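Local structure of protoporphyrinogen oxidase (Exiguobacterium sibiricum, 3LOV) at residues Glu378-Gln382 against Val401-Arg405. The protein probably catalyses the FAD-dependent, oxygen-consuming oxidation of coproporphyrinogen III to coproporphyrin III, a step in heme b biosynthesis. Residues are numbered along the deposited sequence.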
loop_
_atom_site.group_PDB
_atom_site.type_symbol
_atom_site.label_atom_id
_atom_site.label_comp_id
_atom_site.label_asym_id
_atom_site.label_seq_id
_atom_site.Cartn_x
_atom_site.Cartn_y
_atom_site.Cartn_z
ATOM N N GLU A 378 -12.815 16.409 -14.895
ATOM C CA GLU A 378 -14.034 16.115 -15.651
ATOM C C GLU A 378 -13.849 14.864 -16.499
ATOM O O GLU A 378 -14.762 14.056 -16.585
ATOM C CB GLU A 378 -14.468 17.292 -16.552
ATOM C CG GLU A 378 -14.405 18.663 -15.864
ATOM C CD GLU A 378 -13.019 19.296 -16.000
ATOM O OE1 GLU A 378 -12.664 19.653 -17.149
ATOM O OE2 GLU A 378 -12.281 19.410 -14.982
ATOM N N VAL A 379 -12.674 14.705 -17.113
ATOM C CA VAL A 379 -12.375 13.495 -17.890
ATOM C C VAL A 379 -12.257 12.228 -17.004
ATOM O O VAL A 379 -12.756 11.161 -17.352
ATOM C CB VAL A 379 -11.112 13.687 -18.744
ATOM C CG1 VAL A 379 -10.684 12.396 -19.342
ATOM C CG2 VAL A 379 -11.373 14.698 -19.845
ATOM N N LEU A 380 -11.600 12.362 -15.860
ATOM C CA LEU A 380 -11.475 11.274 -14.874
ATOM C C LEU A 380 -12.852 10.885 -14.309
ATOM O O LEU A 380 -13.225 9.726 -14.248
ATOM C CB LEU A 380 -10.559 11.739 -13.751
ATOM C CG LEU A 380 -10.062 10.794 -12.673
ATOM C CD1 LEU A 380 -9.542 9.460 -13.269
ATOM C CD2 LEU A 380 -8.966 11.520 -11.908
ATOM N N GLN A 381 -13.619 11.881 -13.921
ATOM C CA GLN A 381 -14.942 11.642 -13.399
ATOM C C GLN A 381 -15.861 10.965 -14.418
ATOM O O GLN A 381 -16.571 10.012 -14.092
ATOM C CB GLN A 381 -15.557 12.962 -12.994
ATOM C CG GLN A 381 -16.978 12.828 -12.543
ATOM C CD GLN A 381 -17.376 13.981 -11.687
ATOM O OE1 GLN A 381 -16.527 14.783 -11.281
ATOM N NE2 GLN A 381 -18.673 14.085 -11.404
ATOM N N GLN A 382 -15.821 11.454 -15.653
ATOM C CA GLN A 382 -16.675 10.917 -16.704
ATOM C C GLN A 382 -16.333 9.438 -16.993
ATOM O O GLN A 382 -17.226 8.606 -17.095
ATOM C CB GLN A 382 -16.589 11.809 -17.965
ATOM C CG GLN A 382 -17.455 11.360 -19.159
ATOM C CD GLN A 382 -18.913 11.102 -18.785
ATOM O OE1 GLN A 382 -19.515 10.128 -19.245
ATOM N NE2 GLN A 382 -19.480 11.961 -17.937
ATOM N N VAL A 401 -18.690 14.400 -5.619
ATOM C CA VAL A 401 -17.549 13.611 -6.039
ATOM C C VAL A 401 -16.279 14.169 -5.397
ATOM O O VAL A 401 -16.094 15.357 -5.352
ATOM C CB VAL A 401 -17.473 13.531 -7.587
ATOM C CG1 VAL A 401 -16.371 12.614 -8.039
ATOM C CG2 VAL A 401 -18.790 13.025 -8.125
ATOM N N ILE A 402 -15.430 13.290 -4.856
ATOM C CA ILE A 402 -14.164 13.681 -4.218
ATOM C C ILE A 402 -13.072 12.927 -4.962
ATOM O O ILE A 402 -13.038 11.672 -4.962
ATOM C CB ILE A 402 -14.137 13.316 -2.686
ATOM C CG1 ILE A 402 -15.322 13.966 -1.929
ATOM C CG2 ILE A 402 -12.741 13.701 -2.022
ATOM C CD1 ILE A 402 -15.847 13.153 -0.625
ATOM N N ILE A 403 -12.202 13.689 -5.631
ATOM C CA ILE A 403 -11.114 13.165 -6.442
ATOM C C ILE A 403 -9.764 13.409 -5.744
ATOM O O ILE A 403 -9.492 14.508 -5.303
ATOM C CB ILE A 403 -11.088 13.844 -7.844
ATOM C CG1 ILE A 403 -12.273 13.381 -8.706
ATOM C CG2 ILE A 403 -9.811 13.529 -8.575
ATOM C CD1 ILE A 403 -12.431 14.214 -10.002
ATOM N N SER A 404 -8.948 12.379 -5.619
ATOM C CA SER A 404 -7.615 12.512 -5.035
ATOM C C SER A 404 -6.627 11.804 -5.933
ATOM O O SER A 404 -6.980 10.846 -6.612
ATOM C CB SER A 404 -7.581 11.897 -3.650
ATOM O OG SER A 404 -8.643 12.427 -2.879
ATOM N N ARG A 405 -5.400 12.304 -5.969
ATOM C CA ARG A 405 -4.388 11.824 -6.921
ATOM C C ARG A 405 -3.112 11.557 -6.151
ATOM O O ARG A 405 -2.613 12.438 -5.466
ATOM C CB ARG A 405 -4.104 12.857 -8.034
ATOM C CG ARG A 405 -5.223 13.001 -9.081
ATOM C CD ARG A 405 -4.907 14.096 -10.105
ATOM N NE ARG A 405 -5.918 14.181 -11.158
ATOM C CZ ARG A 405 -7.049 14.864 -11.073
ATOM N NH1 ARG A 405 -7.341 15.546 -9.972
ATOM N NH2 ARG A 405 -7.889 14.883 -12.112
#
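Side chains alone join helix segment 378-382 to strand segment 401-405. The axes of the two segments come within 10.2 Å at their closest, and their N-to-C directions lie at 113°. No hydrogen bond links them. L380 and Q381 from the helix meet V401 and I403, which share one face of the strand. L380 has chi1 t and chi2 p, which brings CD2 to 4.0 Å from I403 CG2. The same CD2 lies 3.5 Å from R405 NH2, over one face of the guanidinium. Q381 is extended, chi1 and chi2 both t, and its NE2 lies 3.4 Å from V401 CG2, a van der Waals contact. R405 CB points sideways; chi2 and chi3, both t, extend the chain so that the guanidinium ends beside L380. There it forms a salt bridge with D377 and hydrogen bonds to the backbone oxygens of E375 and V373, tying strand to helix start. Strand 357-364, helix 377-392 and edge strand 400-411 form a beta-alpha-beta crossover. The two strands run parallel, with strand 307-318, which pairs with I402 and S404, between them and antiparallel to both. The helix covers one face of this mixed sheet, where L380 also touches A311.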